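Transcription termination factor NusA (Planctomyces limnophilus, PDB 4MTN) probably takes part in both transcription termination and antitermination, binding directly to the core of RNA polymerase and to nascent RNA. Local coordinates at residues Glu196-Ala201 with Trp250-Gln255; Ala204-Lys209 with Arg295-Arg300; Val256-Ala261 with Glu268-Cys273; Asp286-Ala291 with Val312-Glu317. One frame throughout, in Å; residues are numbered along the deposited sequence.

Interaction 1: residues Glu196-Ala201 with Trp250-Gln255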
loop_
_atom_site.group_PDB
_atom_site.type_symbol
_atom_site.label_atom_id
_atom_site.label_comp_id
_atom_site.label_asym_id
_atom_site.label_seq_id
_atom_site.Cartn_x
_atom_site.Cartn_y
_atom_site.Cartn_z
ATOM N N GLU A 196 10.431 -3.778 -18.331
ATOM C CA GLU A 196 9.710 -4.130 -17.112
ATOM C C GLU A 196 10.055 -3.197 -15.955
ATOM O O GLU A 196 11.197 -2.762 -15.815
ATOM C CB GLU A 196 10.007 -5.578 -16.714
ATOM C CG GLU A 196 9.514 -6.609 -17.715
ATOM C CD GLU A 196 9.847 -8.027 -17.300
ATOM O OE1 GLU A 196 10.454 -8.205 -16.221
ATOM O OE2 GLU A 196 9.504 -8.964 -18.050
ATOM N N ILE A 197 9.060 -2.894 -15.125
ATOM C CA ILE A 197 9.287 -2.083 -13.937
ATOM C C ILE A 197 9.541 -2.993 -12.744
ATOM O O ILE A 197 8.634 -3.675 -12.268
ATOM C CB ILE A 197 8.091 -1.162 -13.637
ATOM C CG1 ILE A 197 7.793 -0.266 -14.842
ATOM C CG2 ILE A 197 8.358 -0.325 -12.400
ATOM C CD1 ILE A 197 6.521 0.537 -14.702
ATOM N N ARG A 198 10.784 -3.008 -12.272
ATOM C CA ARG A 198 11.188 -3.907 -11.198
ATOM C C ARG A 198 10.853 -3.384 -9.802
ATOM O O ARG A 198 10.370 -4.130 -8.950
ATOM C CB ARG A 198 12.686 -4.190 -11.299
ATOM C CG ARG A 198 13.102 -4.751 -12.647
ATOM C CD ARG A 198 12.413 -6.074 -12.926
ATOM N NE ARG A 198 12.828 -7.108 -11.983
ATOM C CZ ARG A 198 13.925 -7.844 -12.120
ATOM N NH1 ARG A 198 14.722 -7.662 -13.165
ATOM N NH2 ARG A 198 14.228 -8.762 -11.211
ATOM N N SER A 199 11.106 -2.099 -9.573
ATOM C CA SER A 199 10.942 -1.519 -8.245
ATOM C C SER A 199 10.488 -0.068 -8.310
ATOM O O SER A 199 10.826 0.660 -9.244
ATOM C CB SER A 199 12.249 -1.622 -7.457
ATOM O OG SER A 199 12.099 -1.107 -6.145
ATOM N N LEU A 200 9.724 0.353 -7.305
ATOM C CA LEU A 200 9.175 1.701 -7.281
ATOM C C LEU A 200 9.176 2.285 -5.871
ATOM O O LEU A 200 8.825 1.606 -4.905
ATOM C CB LEU A 200 7.755 1.703 -7.843
ATOM C CG LEU A 200 7.366 2.921 -8.676
ATOM C CD1 LEU A 200 7.980 2.805 -10.050
ATOM C CD2 LEU A 200 5.865 3.042 -8.780
ATOM N N ALA A 201 9.574 3.549 -5.764
ATOM C CA ALA A 201 9.579 4.258 -4.490
ATOM C C ALA A 201 8.982 5.649 -4.672
ATOM O O ALA A 201 9.487 6.445 -5.463
ATOM C CB ALA A 201 10.986 4.350 -3.940
ATOM N N TRP A 250 17.631 -1.087 -13.130
ATOM C CA TRP A 250 17.584 -2.139 -12.122
ATOM C C TRP A 250 18.742 -3.115 -12.297
ATOM O O TRP A 250 19.147 -3.421 -13.418
ATOM C CB TRP A 250 16.255 -2.894 -12.183
ATOM C CG TRP A 250 16.250 -4.150 -11.361
ATOM C CD1 TRP A 250 16.531 -5.415 -11.792
ATOM C CD2 TRP A 250 15.965 -4.260 -9.960
ATOM N NE1 TRP A 250 16.433 -6.304 -10.751
ATOM C CE2 TRP A 250 16.086 -5.620 -9.615
ATOM C CE3 TRP A 250 15.614 -3.340 -8.967
ATOM C CZ2 TRP A 250 15.870 -6.084 -8.319
ATOM C CZ3 TRP A 250 15.399 -3.802 -7.680
ATOM C CH2 TRP A 250 15.530 -5.161 -7.368
ATOM N N ASN A 251 19.272 -3.595 -11.178
ATOM C CA ASN A 251 20.311 -4.615 -11.194
ATOM C C ASN A 251 20.190 -5.523 -9.975
ATOM O O ASN A 251 19.777 -5.082 -8.902
ATOM C CB ASN A 251 21.698 -3.971 -11.248
ATOM C CG ASN A 251 22.780 -4.948 -11.673
ATOM O OD1 ASN A 251 22.911 -6.034 -11.108
ATOM N ND2 ASN A 251 23.557 -4.567 -12.680
ATOM N N ASP A 252 20.547 -6.792 -10.147
ATOM C CA ASP A 252 20.451 -7.767 -9.067
ATOM C C ASP A 252 21.563 -7.575 -8.040
ATOM O O ASP A 252 21.462 -8.046 -6.907
ATOM C CB ASP A 252 20.490 -9.190 -9.628
ATOM C CG ASP A 252 19.283 -9.508 -10.492
ATOM O OD1 ASP A 252 18.175 -9.031 -10.166
ATOM O OD2 ASP A 252 19.444 -10.234 -11.496
ATOM N N SER A 253 22.621 -6.880 -8.444
ATOM C CA SER A 253 23.732 -6.584 -7.548
ATOM C C SER A 253 23.544 -5.226 -6.881
ATOM O O SER A 253 23.181 -4.250 -7.535
ATOM C CB SER A 253 25.059 -6.618 -8.307
ATOM O OG SER A 253 26.125 -6.172 -7.485
ATOM N N LEU A 254 23.794 -5.170 -5.577
ATOM C CA LEU A 254 23.652 -3.927 -4.829
ATOM C C LEU A 254 24.837 -2.996 -5.071
ATOM O O LEU A 254 24.772 -1.806 -4.775
ATOM C CB LEU A 254 23.500 -4.208 -3.331
ATOM C CG LEU A 254 22.130 -4.694 -2.846
ATOM C CD1 LEU A 254 21.932 -6.180 -3.122
ATOM C CD2 LEU A 254 21.946 -4.389 -1.368
ATOM N N GLN A 255 25.920 -3.542 -5.616
ATOM C CA GLN A 255 27.081 -2.735 -5.971
ATOM C C GLN A 255 26.768 -1.871 -7.188
ATOM O O GLN A 255 27.468 -0.901 -7.476
ATOM C CB GLN A 255 28.294 -3.626 -6.246
ATOM C CG GLN A 255 28.775 -4.406 -5.034
ATOM C CD GLN A 255 29.312 -3.507 -3.937
ATOM O OE1 GLN A 255 29.800 -2.408 -4.201
ATOM N NE2 GLN A 255 29.220 -3.970 -2.695
#
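W250 NE1 donates to D252 OD1 at 3.3 Å, with R198 as a nearby charge that does not bond. The hydrogen bond is bent (142°) and reaches the oxygen from above the carboxylate plane. R198 NH2 stands 4.1 Å from the same D252 OD1, too far for a salt bridge, yet the opposite charges probably attract.

The larger part of the contact is arginine over indole. R198 CG lies 3.7 Å from the centroid of the five-membered ring of W250, over the face and somewhat off the normal, a CH-pi contact, and R198 CB lies over the neighbouring CG-CD2 side. Bends at chi2 and chi3 curl the chain back, bringing the guanidinium close to CD1 and NE1 of the indole, with NE1 lying over one guanidinium face and R198 NH1 3.2 Å from W250 CD1. R198 NH1 and NH2 approach NE1 as donors to a donor, without a bond between them. The two planes are 45° apart, so the groups are inclined to each other rather than stacked flat. Farther along the ring, S199 CB rests 3.8 Å from W250 CZ3, while S199 OG bonds to the carbonyl of L305. With an alanine in place of W250, the aliphatic carbons of R198 would probably lose the ring face beneath them, and D252 its indole donor.

R198 and S199 both face A211 in a classic beta bulge, and R198 NH1 is held by S213 OG. W250 follows strand 244-249 of a type II KH sheet, and its indole is wedged among strands 195-203 and 207-214 and L257 of helix 254-261.

Interaction 2: residues Ala204-Lys209 with Arg295-Arg300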
loop_
_atom_site.group_PDB
_atom_site.type_symbol
_atom_site.label_atom_id
_atom_site.label_comp_id
_atom_site.label_asym_id
_atom_site.label_seq_id
_atom_site.Cartn_x
_atom_site.Cartn_y
_atom_site.Cartn_z
ATOM N N ALA A 204 4.237 10.926 -2.742
ATOM C CA ALA A 204 3.167 11.419 -3.606
ATOM C C ALA A 204 3.166 12.935 -3.767
ATOM O O ALA A 204 3.159 13.679 -2.788
ATOM C CB ALA A 204 1.820 10.955 -3.077
ATOM N N GLY A 205 3.165 13.380 -5.020
ATOM C CA GLY A 205 3.127 14.795 -5.335
ATOM C C GLY A 205 4.495 15.446 -5.340
ATOM O O GLY A 205 4.616 16.644 -5.596
ATOM N N TYR A 206 5.530 14.660 -5.061
ATOM C CA TYR A 206 6.879 15.205 -4.965
ATOM C C TYR A 206 7.892 14.469 -5.842
ATOM O O TYR A 206 8.365 15.018 -6.836
ATOM C CB TYR A 206 7.339 15.194 -3.507
ATOM C CG TYR A 206 6.558 16.146 -2.629
ATOM C CD1 TYR A 206 5.453 15.712 -1.907
ATOM C CD2 TYR A 206 6.922 17.482 -2.530
ATOM C CE1 TYR A 206 4.735 16.583 -1.106
ATOM C CE2 TYR A 206 6.210 18.359 -1.731
ATOM C CZ TYR A 206 5.119 17.906 -1.024
ATOM O OH TYR A 206 4.413 18.780 -0.231
ATOM N N ARG A 207 8.228 13.234 -5.481
ATOM C CA ARG A 207 9.261 12.506 -6.213
ATOM C C ARG A 207 9.039 10.995 -6.237
ATOM O O ARG A 207 8.598 10.406 -5.251
ATOM C CB ARG A 207 10.635 12.816 -5.617
ATOM C CG ARG A 207 11.806 12.344 -6.464
ATOM C CD ARG A 207 13.118 12.906 -5.947
ATOM N NE ARG A 207 13.121 14.366 -5.944
ATOM C CZ ARG A 207 13.461 15.116 -6.988
ATOM N NH1 ARG A 207 13.826 14.545 -8.128
ATOM N NH2 ARG A 207 13.434 16.439 -6.894
ATOM N N THR A 208 9.362 10.378 -7.372
ATOM C CA THR A 208 9.258 8.931 -7.530
ATOM C C THR A 208 10.481 8.353 -8.242
ATOM O O THR A 208 10.827 8.786 -9.341
ATOM C CB THR A 208 7.996 8.537 -8.322
ATOM O OG1 THR A 208 6.832 9.042 -7.659
ATOM C CG2 THR A 208 7.889 7.024 -8.437
ATOM N N LYS A 209 11.129 7.377 -7.613
ATOM C CA LYS A 209 12.251 6.678 -8.234
ATOM C C LYS A 209 11.787 5.374 -8.881
ATOM O O LYS A 209 11.145 4.546 -8.236
ATOM C CB LYS A 209 13.351 6.392 -7.209
ATOM C CG LYS A 209 14.168 7.611 -6.802
ATOM C CD LYS A 209 15.265 7.230 -5.815
ATOM C CE LYS A 209 16.110 8.433 -5.423
ATOM N NZ LYS A 209 16.816 9.027 -6.592
ATOM N N ARG A 295 14.951 17.293 2.526
ATOM C CA ARG A 295 14.529 16.833 3.843
ATOM C C ARG A 295 15.067 15.434 4.124
ATOM O O ARG A 295 14.731 14.820 5.135
ATOM C CB ARG A 295 13.004 16.856 3.961
ATOM C CG ARG A 295 12.404 18.249 3.829
ATOM C CD ARG A 295 13.168 19.255 4.678
ATOM N NE ARG A 295 12.705 20.624 4.470
ATOM C CZ ARG A 295 13.291 21.698 4.989
ATOM N NH1 ARG A 295 14.370 21.565 5.749
ATOM N NH2 ARG A 295 12.801 22.907 4.748
ATOM N N GLY A 296 15.904 14.936 3.219
ATOM C CA GLY A 296 16.384 13.570 3.296
ATOM C C GLY A 296 15.631 12.676 2.330
ATOM O O GLY A 296 15.672 11.450 2.434
ATOM N N GLN A 297 14.942 13.310 1.385
ATOM C CA GLN A 297 14.095 12.616 0.420
ATOM C C GLN A 297 14.851 11.599 -0.433
ATOM O O GLN A 297 14.360 10.495 -0.669
ATOM C CB GLN A 297 13.409 13.637 -0.492
ATOM C CG GLN A 297 12.338 13.050 -1.395
ATOM C CD GLN A 297 11.819 14.055 -2.403
ATOM O OE1 GLN A 297 12.593 14.705 -3.105
ATOM N NE2 GLN A 297 10.499 14.195 -2.474
ATOM N N ASN A 298 16.038 11.980 -0.897
ATOM C CA ASN A 298 16.829 11.146 -1.799
ATOM C C ASN A 298 17.128 9.754 -1.245
ATOM O O ASN A 298 16.696 8.751 -1.813
ATOM C CB ASN A 298 18.142 11.848 -2.151
ATOM C CG ASN A 298 18.876 11.169 -3.294
ATOM O OD1 ASN A 298 18.270 10.776 -4.291
ATOM N ND2 ASN A 298 20.188 11.022 -3.150
ATOM N N VAL A 299 17.877 9.701 -0.147
ATOM C CA VAL A 299 18.236 8.435 0.491
ATOM C C VAL A 299 16.994 7.641 0.890
ATOM O O VAL A 299 16.941 6.421 0.719
ATOM C CB VAL A 299 19.109 8.663 1.743
ATOM C CG1 VAL A 299 19.343 7.356 2.482
ATOM C CG2 VAL A 299 20.431 9.293 1.357
ATOM N N ARG A 300 15.998 8.351 1.413
ATOM C CA ARG A 300 14.737 7.751 1.836
ATOM C C ARG A 300 14.085 6.968 0.700
ATOM O O ARG A 300 13.648 5.832 0.888
ATOM C CB ARG A 300 13.784 8.836 2.341
ATOM C CG ARG A 300 12.598 8.329 3.140
ATOM C CD ARG A 300 11.654 9.476 3.457
ATOM N NE ARG A 300 12.388 10.690 3.803
ATOM C CZ ARG A 300 11.868 11.913 3.771
ATOM N NH1 ARG A 300 10.607 12.090 3.404
ATOM N NH2 ARG A 300 12.611 12.960 4.100
#
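R207 and Q297 make the straightforward polar link of this contact: R207 NE donates to Q297 OE1 at 2.9 Å with an angle of 147°. The oxygen lies in the guanidinium plane, but the donor stands well above the carbonyl plane of the amide, the two flat groups being turned 76° apart. R207 has CG anti to its own backbone N (chi1 -168°) and turns at chi3, which aims NE at the amide while R207 CB touches Q297 NE2 at 3.4 Å. That amide nitrogen, Q297 NE2, also lies 3.5 Å from Y206 CB, and gives a weak hydrogen bond to E203 OE1. The other arm of R207, NH1, is taken up in a salt bridge with E246 OE2. A leucine at R207 would probably leave Q297 OE1 without its donor and E246 short of one of its positive partners.

R295 and G296 end a GKRG sequence, the GXXG signature that in KH domains commonly contacts nucleic acid; G296, whose positive phi suits glycine, is the N-cap of helix 297-306. The contact ties the start of helix 297-306 to strand 207-214.

K209 is buried, and its ammonium has several acceptors. The strongest is E246 OE1, a salt bridge; N298 OD1 receives a weak bond from K209 NZ at 3.2 Å, and the carbonyls of A261 and Q263 accept weakly as well. N298 reaches K209 crosswise with its oxygen, while its ND2 donates to the carbonyl of A291.

Interaction 3: residues Val256-Ala261 with Glu268-Cys273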
loop_
_atom_site.group_PDB
_atom_site.type_symbol
_atom_site.label_atom_id
_atom_site.label_comp_id
_atom_site.label_asym_id
_atom_site.label_seq_id
_atom_site.Cartn_x
_atom_site.Cartn_y
_atom_site.Cartn_z
ATOM N N VAL A 256 25.704 -2.238 -7.893
ATOM C CA VAL A 256 25.249 -1.511 -9.071
ATOM C C VAL A 256 23.978 -0.729 -8.758
ATOM O O VAL A 256 23.934 0.491 -8.910
ATOM C CB VAL A 256 24.988 -2.456 -10.258
ATOM C CG1 VAL A 256 24.568 -1.657 -11.482
ATOM C CG2 VAL A 256 26.227 -3.284 -10.556
ATOM N N LEU A 257 22.937 -1.455 -8.361
ATOM C CA LEU A 257 21.628 -0.877 -8.065
ATOM C C LEU A 257 21.662 0.298 -7.086
ATOM O O LEU A 257 21.003 1.313 -7.312
ATOM C CB LEU A 257 20.696 -1.959 -7.518
ATOM C CG LEU A 257 19.297 -1.492 -7.115
ATOM C CD1 LEU A 257 18.559 -0.910 -8.312
ATOM C CD2 LEU A 257 18.510 -2.636 -6.497
ATOM N N VAL A 258 22.419 0.163 -5.999
ATOM C CA VAL A 258 22.446 1.204 -4.971
ATOM C C VAL A 258 23.065 2.520 -5.469
ATOM O O VAL A 258 22.477 3.580 -5.257
ATOM C CB VAL A 258 23.185 0.727 -3.694
ATOM C CG1 VAL A 258 23.423 1.890 -2.744
ATOM C CG2 VAL A 258 22.399 -0.377 -3.007
ATOM N N PRO A 259 24.241 2.472 -6.132
ATOM C CA PRO A 259 24.723 3.739 -6.699
ATOM C C PRO A 259 23.758 4.342 -7.721
ATOM O O PRO A 259 23.660 5.565 -7.822
ATOM C CB PRO A 259 26.040 3.344 -7.371
ATOM C CG PRO A 259 26.503 2.162 -6.610
ATOM C CD PRO A 259 25.256 1.408 -6.259
ATOM N N ASN A 260 23.057 3.488 -8.461
ATOM C CA ASN A 260 22.058 3.941 -9.422
ATOM C C ASN A 260 20.896 4.655 -8.743
ATOM O O ASN A 260 20.379 5.649 -9.254
ATOM C CB ASN A 260 21.530 2.760 -10.241
ATOM C CG ASN A 260 22.553 2.226 -11.223
ATOM O OD1 ASN A 260 23.704 2.662 -11.239
ATOM N ND2 ASN A 260 22.137 1.273 -12.048
ATOM N N ALA A 261 20.487 4.138 -7.588
ATOM C CA ALA A 261 19.373 4.709 -6.842
ATOM C C ALA A 261 19.800 5.958 -6.077
ATOM O O ALA A 261 18.966 6.776 -5.690
ATOM C CB ALA A 261 18.792 3.673 -5.888
ATOM N N GLU A 268 31.264 6.433 -3.680
ATOM C CA GLU A 268 32.595 5.838 -3.645
ATOM C C GLU A 268 32.533 4.349 -3.318
ATOM O O GLU A 268 32.853 3.507 -4.158
ATOM C CB GLU A 268 33.481 6.563 -2.629
ATOM C CG GLU A 268 34.095 7.860 -3.140
ATOM C CD GLU A 268 33.069 8.957 -3.357
ATOM O OE1 GLU A 268 31.977 8.883 -2.757
ATOM O OE2 GLU A 268 33.356 9.895 -4.132
ATOM N N ASP A 269 32.122 4.026 -2.095
ATOM C CA ASP A 269 32.046 2.635 -1.657
ATOM C C ASP A 269 30.638 2.230 -1.237
ATOM O O ASP A 269 29.877 3.039 -0.705
ATOM C CB ASP A 269 33.014 2.387 -0.498
ATOM C CG ASP A 269 34.452 2.251 -0.955
ATOM O OD1 ASP A 269 34.676 1.763 -2.082
ATOM O OD2 ASP A 269 35.358 2.630 -0.183
ATOM N N VAL A 270 30.300 0.968 -1.483
ATOM C CA VAL A 270 29.035 0.402 -1.036
ATOM C C VAL A 270 29.297 -0.770 -0.097
ATOM O O VAL A 270 29.831 -1.800 -0.509
ATOM C CB VAL A 270 28.167 -0.071 -2.218
ATOM C CG1 VAL A 270 26.941 -0.817 -1.712
ATOM C CG2 VAL A 270 27.759 1.111 -3.083
ATOM N N ILE A 271 28.921 -0.605 1.167
ATOM C CA ILE A 271 29.185 -1.616 2.184
ATOM C C ILE A 271 27.892 -2.261 2.677
ATOM O O ILE A 271 26.953 -1.571 3.071
ATOM C CB ILE A 271 29.943 -1.016 3.383
ATOM C CG1 ILE A 271 31.204 -0.292 2.903
ATOM C CG2 ILE A 271 30.289 -2.099 4.395
ATOM C CD1 ILE A 271 31.971 0.405 4.007
ATOM N N LEU A 272 27.856 -3.589 2.650
ATOM C CA LEU A 272 26.672 -4.332 3.069
ATOM C C LEU A 272 26.778 -4.784 4.524
ATOM O O LEU A 272 27.756 -5.419 4.917
ATOM C CB LEU A 272 26.451 -5.547 2.162
ATOM C CG LEU A 272 25.766 -5.332 0.808
ATOM C CD1 LEU A 272 26.669 -4.598 -0.173
ATOM C CD2 LEU A 272 25.313 -6.663 0.227
ATOM N N CYS A 273 25.764 -4.449 5.315
ATOM C CA CYS A 273 25.692 -4.878 6.709
ATOM C C CYS A 273 24.424 -5.695 6.944
ATOM O O CYS A 273 23.421 -5.165 7.421
ATOM C CB CYS A 273 25.728 -3.674 7.653
ATOM S SG CYS A 273 27.138 -2.567 7.412
#
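In the type II KH region of NusA, helix 254-261 packs against strand 269-273, and V258, P259 and V270 carry that alpha-to-beta step. The contact is wholly apolar and small, burying 97 Å² in all. One methyl does the work on the strand side: V270 CG2 approaches P259 CG at 3.9 Å and P259 CD at 4.1 Å, meeting the pyrrolidine ring at two of its carbons. The same methyl, V270 CG2, faces V258 CG1 at 4.4 Å, a looser meeting of branches. V270 thus addresses two successive residues of one helical turn.

The rotation of V270 explains which branch is used. With CG1 anti to the backbone N (chi1 173°), CG2 is placed beside that nitrogen and takes the contact with the helix. The CA atoms of V258 and V270 lie 7.7 Å apart, a spacing bridged by the valine and proline side chains. P259 also shapes the helix itself. Its nitrogen carries no hydrogen, so the bond to the preceding turn is missing there and the helix kinks; regular bonding continues on the following residues, with A261 N donating to L257 O at 2.9 Å.

A polar tie accompanies the hydrophobic one, for the carbonyl of V270 accepts from the side-chain amide of Q255, near the start of the same helix. Around the contact, V258 also touches V281 on strand 278-282 and V306 on helix 297-306, while V270 leans on V279; helix 254-261 thus touches strands 269-273 and 278-282 and, through V258, helix 297-306.

Interaction 4: residues Asp286-Ala291 with Val312-Glu317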
loop_
_atom_site.group_PDB
_atom_site.type_symbol
_atom_site.label_atom_id
_atom_site.label_comp_id
_atom_site.label_asym_id
_atom_site.label_seq_id
_atom_site.Cartn_x
_atom_site.Cartn_y
_atom_site.Cartn_z
ATOM N N ASP A 286 31.502 17.044 -0.723
ATOM C CA ASP A 286 30.739 17.902 -1.624
ATOM C C ASP A 286 29.476 17.215 -2.140
ATOM O O ASP A 286 28.517 17.877 -2.538
ATOM C CB ASP A 286 31.610 18.357 -2.799
ATOM C CG ASP A 286 32.389 17.218 -3.431
ATOM O OD1 ASP A 286 31.865 16.085 -3.481
ATOM O OD2 ASP A 286 33.529 17.456 -3.883
ATOM N N GLN A 287 29.480 15.886 -2.133
ATOM C CA GLN A 287 28.333 15.115 -2.599
ATOM C C GLN A 287 27.415 14.695 -1.453
ATOM O O GLN A 287 26.383 14.064 -1.679
ATOM C CB GLN A 287 28.803 13.876 -3.366
ATOM C CG GLN A 287 29.384 14.159 -4.742
ATOM C CD GLN A 287 28.317 14.326 -5.809
ATOM O OE1 GLN A 287 28.199 13.500 -6.715
ATOM N NE2 GLN A 287 27.543 15.400 -5.713
ATOM N N LEU A 288 27.793 15.049 -0.229
ATOM C CA LEU A 288 27.063 14.616 0.961
ATOM C C LEU A 288 25.652 15.194 1.030
ATOM O O LEU A 288 24.699 14.482 1.346
ATOM C CB LEU A 288 27.839 14.997 2.225
ATOM C CG LEU A 288 27.202 14.628 3.567
ATOM C CD1 LEU A 288 27.044 13.121 3.694
ATOM C CD2 LEU A 288 28.024 15.184 4.723
ATOM N N SER A 289 25.525 16.484 0.737
ATOM C CA SER A 289 24.233 17.161 0.796
ATOM C C SER A 289 23.288 16.668 -0.294
ATOM O O SER A 289 22.087 16.515 -0.068
ATOM C CB SER A 289 24.417 18.676 0.679
ATOM O OG SER A 289 23.165 19.342 0.649
ATOM N N LEU A 290 23.838 16.420 -1.478
ATOM C CA LEU A 290 23.041 15.969 -2.609
ATOM C C LEU A 290 22.574 14.531 -2.395
ATOM O O LEU A 290 21.472 14.157 -2.802
ATOM C CB LEU A 290 23.847 16.088 -3.906
ATOM C CG LEU A 290 23.082 16.251 -5.221
ATOM C CD1 LEU A 290 23.954 16.952 -6.251
ATOM C CD2 LEU A 290 22.616 14.906 -5.755
ATOM N N ALA A 291 23.420 13.734 -1.749
ATOM C CA ALA A 291 23.108 12.338 -1.470
ATOM C C ALA A 291 21.892 12.222 -0.558
ATOM O O ALA A 291 20.985 11.435 -0.821
ATOM C CB ALA A 291 24.309 11.637 -0.847
ATOM N N VAL A 312 24.324 7.196 4.774
ATOM C CA VAL A 312 25.315 7.958 4.019
ATOM C C VAL A 312 26.295 8.696 4.924
ATOM O O VAL A 312 25.907 9.558 5.713
ATOM C CB VAL A 312 24.642 8.974 3.081
ATOM C CG1 VAL A 312 25.687 9.857 2.418
ATOM C CG2 VAL A 312 23.815 8.253 2.035
HETATM N N MSE A 313 27.570 8.343 4.800
HETATM C CA MSE A 313 28.639 8.991 5.549
HETATM C C MSE A 313 29.838 9.247 4.646
HETATM O O MSE A 313 29.906 8.726 3.533
HETATM C CB MSE A 313 29.070 8.134 6.743
HETATM C CG MSE A 313 27.957 7.773 7.709
HETATM SE SE MSE A 313 28.576 6.563 9.105
HETATM C CE MSE A 313 29.847 7.750 9.982
ATOM N N THR A 314 30.780 10.054 5.122
ATOM C CA THR A 314 32.058 10.193 4.441
ATOM C C THR A 314 32.998 9.121 4.979
ATOM O O THR A 314 32.629 8.368 5.881
ATOM C CB THR A 314 32.679 11.590 4.638
ATOM O OG1 THR A 314 33.183 11.711 5.975
ATOM C CG2 THR A 314 31.645 12.676 4.386
ATOM N N ARG A 315 34.208 9.050 4.438
ATOM C CA ARG A 315 35.174 8.061 4.899
ATOM C C ARG A 315 35.824 8.509 6.204
ATOM O O ARG A 315 36.075 7.699 7.095
ATOM C CB ARG A 315 36.243 7.805 3.836
ATOM C CG ARG A 315 37.213 6.691 4.199
ATOM C CD ARG A 315 36.509 5.344 4.261
ATOM N NE ARG A 315 37.283 4.351 5.001
ATOM C CZ ARG A 315 36.954 3.065 5.098
ATOM N NH1 ARG A 315 35.864 2.611 4.494
ATOM N NH2 ARG A 315 37.717 2.233 5.795
ATOM N N GLU A 316 36.089 9.807 6.307
ATOM C CA GLU A 316 36.756 10.368 7.476
ATOM C C GLU A 316 35.885 10.277 8.724
ATOM O O GLU A 316 36.371 9.937 9.803
ATOM C CB GLU A 316 37.149 11.827 7.222
ATOM C CG GLU A 316 38.314 12.007 6.257
ATOM C CD GLU A 316 37.930 11.746 4.813
ATOM O OE1 GLU A 316 36.721 11.779 4.501
ATOM O OE2 GLU A 316 38.839 11.507 3.989
ATOM N N GLU A 317 34.599 10.577 8.575
ATOM C CA GLU A 317 33.685 10.541 9.710
ATOM C C GLU A 317 33.277 9.108 10.033
ATOM O O GLU A 317 32.731 8.838 11.101
ATOM C CB GLU A 317 32.449 11.403 9.441
ATOM C CG GLU A 317 31.445 10.799 8.478
ATOM C CD GLU A 317 30.341 11.774 8.113
ATOM O OE1 GLU A 317 30.565 12.997 8.232
ATOM O OE2 GLU A 317 29.249 11.319 7.712
#
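Helix 285-292, which leads into the GXXG turn of a KH fold, lies against strand 309-313, and L288, A291 and V312 form the apolar seam. V312 CG1 is the shared point, 3.8 Å from L288 CD1 and 4.0 Å from A291 CB, so that one methyl touches two residues three positions apart, successive on one side of the helix. A chi1 of 179° turns the L288 branch away from its own nitrogen, where CD1 can meet V312; leucine and valine then run past each other in opposite senses. The other branch of the leucine, L288 CD2, comes within 4.4 Å of T314 CG2, a marginal contact.

T314 has a second task as one half of a capping box. E317 N donates to T314 OG1 at 3.2 Å, nearly straight (166°), and the return bond from T314 N to E317 OE2 is weak. The cap thus joins the end of the strand to helix 316-330.

M262, from the stretch after helix 254-261, touches both A291 and V312, V312 also meets I292 on helix 285-292, and strand 309-313 pairs through the backbone of M313 with strand 278-282.

In the fold
All four contacts belong to the tandem KH region. Interaction 1 closes before interaction 3 opens, and interaction 3 precedes interaction 4; interaction 2 encloses interaction 3 and alternates along the chain with interactions 1 and 4. Interactions 1 and 2 share the first KH sheet through neighbouring strands 195-203 and 207-214, their centres about 17 Å apart. Interactions 3 and 4 reach the second sheet, centres about 13 Å apart. Helix 254-261 serves both interactions 1 and 3, and helix 297-306 carries interaction 2 to the sheet holding strand 207-214. The two sheets are thus linked through helices that contact both, consistent with a continuous surface for nascent RNA.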